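Major capsid protein (Faustovirus, PDB 5J7O) forms the double jelly-roll building block, assembled as a trimer, of the capsid of a large double-stranded DNA virus. Local coordinates at residues B[416-427]-B[608-619]. Sequence-based numbering, arbitrary orientation.
Sequences TLIRVYREQVQR and DLISIAKCINFL
R427 and D608 meet because the arginine, its CG anti to the backbone N (chi1 171°), bends back at chi2 and chi3, while the carboxylate of D608 lies beside its own backbone N (chi1 -64°). R427 then grips D608 side-on, with NE at 2.6 Å from OD1 and NH2 at 2.8 Å from OD2. Both oxygens use syn lone pairs and lie in the guanidinium plane. CG1 of V425 packs on CB of D608 at 3.6 Å.

Further along the same face, K614 is bent at chi2, chi3 and chi4. This lays CE over one face of the Y421 ring, while CD rests against the rim at CD1 and CE1. CE stands 4.2 Å from the Y421 ring centroid, offset toward the rim, in a CH-pi contact. The ring edge meets CG2 of I612, and the Y421 hydroxyl is hydrogen-bonded to L300 O. I612 also packs along E423. Near the other end, CD1 of L417 touches the edge of the F618 ring, 3.4 Å from its CD1.

The backbones pair antiparallel from T416–L619 to R427–D608. I418 and N617 exchange two nearly straight hydrogen bonds, both 3.0 Å long; the bond from L619 N to T416 O is weak. Strand 607-620 is also hydrogen-bonded through its backbone to strand 444-453, within one sheet of the double jelly-roll. I616 and F618 pack on I19 and M18 of a second subunit.

The regular backbone ladder thus joins two strands distant in sequence. The two-pronged salt bridge probably fixes the rotation of both charged groups at its R427–D608 end.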
# COMPACT_ATOMS: atom_id res chain seq x y z
N THR B 416 18.74 5.08 34.79
CA THR B 416 18.30 4.86 33.42
C THR B 416 17.43 6.03 32.97
O THR B 416 16.61 6.54 33.75
CB THR B 416 17.51 3.55 33.27
OG1 THR B 416 16.92 3.49 31.97
CG2 THR B 416 16.43 3.43 34.33
N LEU B 417 17.61 6.45 31.73
CA LEU B 417 16.73 7.44 31.14
C LEU B 417 15.39 6.80 30.80
O LEU B 417 15.33 5.64 30.37
CB LEU B 417 17.35 8.05 29.89
CG LEU B 417 17.98 9.43 30.05
CD1 LEU B 417 18.86 9.45 31.27
CD2 LEU B 417 18.77 9.79 28.81
N ILE B 418 14.31 7.55 31.01
CA ILE B 418 12.97 7.10 30.66
C ILE B 418 12.28 8.21 29.88
O ILE B 418 12.64 9.39 29.98
CB ILE B 418 12.14 6.70 31.90
CG1 ILE B 418 11.60 7.94 32.61
CG2 ILE B 418 12.96 5.87 32.86
CD1 ILE B 418 10.69 7.62 33.78
N ARG B 419 11.28 7.82 29.10
CA ARG B 419 10.42 8.76 28.38
C ARG B 419 9.00 8.59 28.89
O ARG B 419 8.49 7.47 28.98
CB ARG B 419 10.48 8.53 26.87
CG ARG B 419 11.45 9.44 26.13
CD ARG B 419 12.90 8.99 26.29
NE ARG B 419 13.78 9.68 25.35
CZ ARG B 419 15.03 9.31 25.09
NH1 ARG B 419 15.55 8.25 25.71
NH2 ARG B 419 15.76 9.99 24.22
N VAL B 420 8.36 9.71 29.21
CA VAL B 420 7.04 9.71 29.82
C VAL B 420 6.10 10.59 29.01
O VAL B 420 6.51 11.59 28.42
CB VAL B 420 7.08 10.18 31.29
CG1 VAL B 420 7.63 9.07 32.18
CG2 VAL B 420 7.93 11.43 31.42
N TYR B 421 4.83 10.21 28.99
CA TYR B 421 3.81 10.99 28.31
C TYR B 421 3.35 12.14 29.19
O TYR B 421 3.25 12.01 30.41
CB TYR B 421 2.61 10.12 27.93
CG TYR B 421 2.94 8.99 26.99
CD1 TYR B 421 2.96 9.19 25.61
CD2 TYR B 421 3.23 7.72 27.47
CE1 TYR B 421 3.26 8.15 24.75
CE2 TYR B 421 3.53 6.68 26.61
CZ TYR B 421 3.55 6.90 25.25
OH TYR B 421 3.84 5.87 24.39
N ARG B 422 3.08 13.29 28.56
CA ARG B 422 2.58 14.47 29.26
C ARG B 422 1.56 15.14 28.36
O ARG B 422 1.92 15.79 27.38
CB ARG B 422 3.72 15.42 29.63
CG ARG B 422 4.25 15.20 31.04
CD ARG B 422 3.18 15.57 32.05
NE ARG B 422 3.55 15.26 33.43
CZ ARG B 422 2.98 15.82 34.49
NH1 ARG B 422 2.02 16.72 34.34
NH2 ARG B 422 3.37 15.48 35.72
N GLU B 423 0.28 15.00 28.72
CA GLU B 423 -0.83 15.34 27.85
C GLU B 423 -1.64 16.50 28.43
O GLU B 423 -1.80 16.61 29.65
CB GLU B 423 -1.74 14.12 27.65
CG GLU B 423 -3.18 14.43 27.27
CD GLU B 423 -4.03 13.18 27.15
OE1 GLU B 423 -3.49 12.13 26.76
OE2 GLU B 423 -5.24 13.25 27.45
N GLN B 424 -2.12 17.37 27.54
CA GLN B 424 -3.06 18.43 27.89
C GLN B 424 -4.08 18.59 26.77
O GLN B 424 -3.72 18.60 25.59
CB GLN B 424 -2.35 19.77 28.13
CG GLN B 424 -3.27 20.98 28.05
CD GLN B 424 -2.58 22.28 28.40
OE1 GLN B 424 -1.95 22.40 29.45
NE2 GLN B 424 -2.69 23.27 27.51
N VAL B 425 -5.35 18.70 27.15
CA VAL B 425 -6.44 18.90 26.21
C VAL B 425 -7.17 20.17 26.59
O VAL B 425 -7.77 20.25 27.68
CB VAL B 425 -7.40 17.70 26.19
CG1 VAL B 425 -8.51 17.92 25.18
CG2 VAL B 425 -6.64 16.42 25.88
N GLN B 426 -7.14 21.16 25.71
CA GLN B 426 -7.78 22.45 25.92
C GLN B 426 -8.92 22.60 24.92
O GLN B 426 -8.69 22.63 23.71
CB GLN B 426 -6.78 23.60 25.76
CG GLN B 426 -7.40 24.99 25.86
CD GLN B 426 -7.64 25.41 27.29
OE1 GLN B 426 -6.70 25.65 28.05
NE2 GLN B 426 -8.91 25.51 27.67
N ARG B 427 -10.15 22.69 25.43
CA ARG B 427 -11.29 22.93 24.56
C ARG B 427 -11.31 24.38 24.12
O ARG B 427 -11.10 25.30 24.92
CB ARG B 427 -12.61 22.59 25.27
CG ARG B 427 -13.82 23.03 24.46
CD ARG B 427 -14.95 22.04 24.56
NE ARG B 427 -14.57 20.70 24.13
CZ ARG B 427 -15.44 19.70 23.99
NH1 ARG B 427 -16.72 19.90 24.23
NH2 ARG B 427 -15.01 18.51 23.60
N ASP B 608 -10.99 20.53 20.54
CA ASP B 608 -10.08 20.27 21.65
C ASP B 608 -8.65 20.30 21.13
O ASP B 608 -8.28 19.50 20.27
CB ASP B 608 -10.38 18.91 22.29
CG ASP B 608 -11.76 18.86 22.92
OD1 ASP B 608 -12.21 19.89 23.45
OD2 ASP B 608 -12.39 17.78 22.88
N LEU B 609 -7.85 21.23 21.64
CA LEU B 609 -6.44 21.31 21.28
C LEU B 609 -5.69 20.27 22.10
O LEU B 609 -5.43 20.46 23.29
CB LEU B 609 -5.88 22.71 21.51
CG LEU B 609 -4.50 22.91 20.88
CD1 LEU B 609 -4.61 22.93 19.36
CD2 LEU B 609 -3.82 24.17 21.40
N ILE B 610 -5.33 19.16 21.46
CA ILE B 610 -4.68 18.03 22.12
C ILE B 610 -3.18 18.17 21.94
O ILE B 610 -2.68 18.24 20.81
CB ILE B 610 -5.19 16.70 21.56
CG1 ILE B 610 -6.71 16.62 21.67
CG2 ILE B 610 -4.53 15.53 22.27
CD1 ILE B 610 -7.32 15.44 20.96
N SER B 611 -2.45 18.21 23.06
CA SER B 611 -1.00 18.34 23.06
C SER B 611 -0.42 17.28 23.98
O SER B 611 -0.63 17.31 25.19
CB SER B 611 -0.57 19.74 23.51
OG SER B 611 0.82 19.78 23.80
N ILE B 612 0.32 16.33 23.39
CA ILE B 612 0.90 15.21 24.12
C ILE B 612 2.40 15.23 23.87
O ILE B 612 2.86 14.89 22.77
CB ILE B 612 0.29 13.87 23.69
CG1 ILE B 612 -1.22 13.89 23.92
CG2 ILE B 612 0.94 12.72 24.44
CD1 ILE B 612 -1.93 12.67 23.40
N ALA B 613 3.16 15.61 24.88
CA ALA B 613 4.61 15.70 24.77
C ALA B 613 5.28 14.45 25.32
O ALA B 613 4.78 13.81 26.25
CB ALA B 613 5.14 16.93 25.50
N LYS B 614 6.42 14.11 24.73
CA LYS B 614 7.28 13.04 25.23
C LYS B 614 8.45 13.68 25.96
O LYS B 614 9.32 14.30 25.33
CB LYS B 614 7.75 12.14 24.08
CG LYS B 614 6.65 11.32 23.44
CD LYS B 614 6.04 10.35 24.44
CE LYS B 614 7.06 9.34 24.90
NZ LYS B 614 7.62 8.56 23.77
N CYS B 615 8.47 13.54 27.28
CA CYS B 615 9.47 14.18 28.11
C CYS B 615 10.54 13.18 28.54
O CYS B 615 10.37 11.96 28.44
CB CYS B 615 8.82 14.82 29.34
SG CYS B 615 7.59 16.09 28.95
N ILE B 616 11.65 13.72 29.03
CA ILE B 616 12.77 12.93 29.53
C ILE B 616 12.78 13.01 31.04
O ILE B 616 12.71 14.10 31.62
CB ILE B 616 14.11 13.42 28.95
CG1 ILE B 616 14.22 13.08 27.47
CG2 ILE B 616 15.28 12.82 29.73
CD1 ILE B 616 15.54 13.50 26.84
N ASN B 617 12.85 11.85 31.70
CA ASN B 617 13.06 11.79 33.13
C ASN B 617 14.08 10.69 33.40
O ASN B 617 14.73 10.18 32.49
CB ASN B 617 11.74 11.57 33.88
CG ASN B 617 11.79 12.05 35.32
OD1 ASN B 617 12.83 11.97 35.97
ND2 ASN B 617 10.68 12.56 35.81
N PHE B 618 14.23 10.32 34.67
CA PHE B 618 15.27 9.40 35.10
C PHE B 618 14.70 8.44 36.13
O PHE B 618 13.62 8.67 36.69
CB PHE B 618 16.48 10.17 35.67
CG PHE B 618 16.83 11.40 34.88
CD1 PHE B 618 17.74 11.33 33.84
CD2 PHE B 618 16.26 12.62 35.17
CE1 PHE B 618 18.07 12.45 33.10
CE2 PHE B 618 16.57 13.75 34.44
CZ PHE B 618 17.48 13.66 33.41
N LEU B 619 15.42 7.35 36.37
CA LEU B 619 14.98 6.31 37.29
C LEU B 619 16.20 5.75 38.00
O LEU B 619 17.12 5.24 37.35
CB LEU B 619 14.23 5.20 36.55
CG LEU B 619 13.27 4.34 37.37
CD1 LEU B 619 12.06 5.16 37.81
CD2 LEU B 619 12.83 3.12 36.58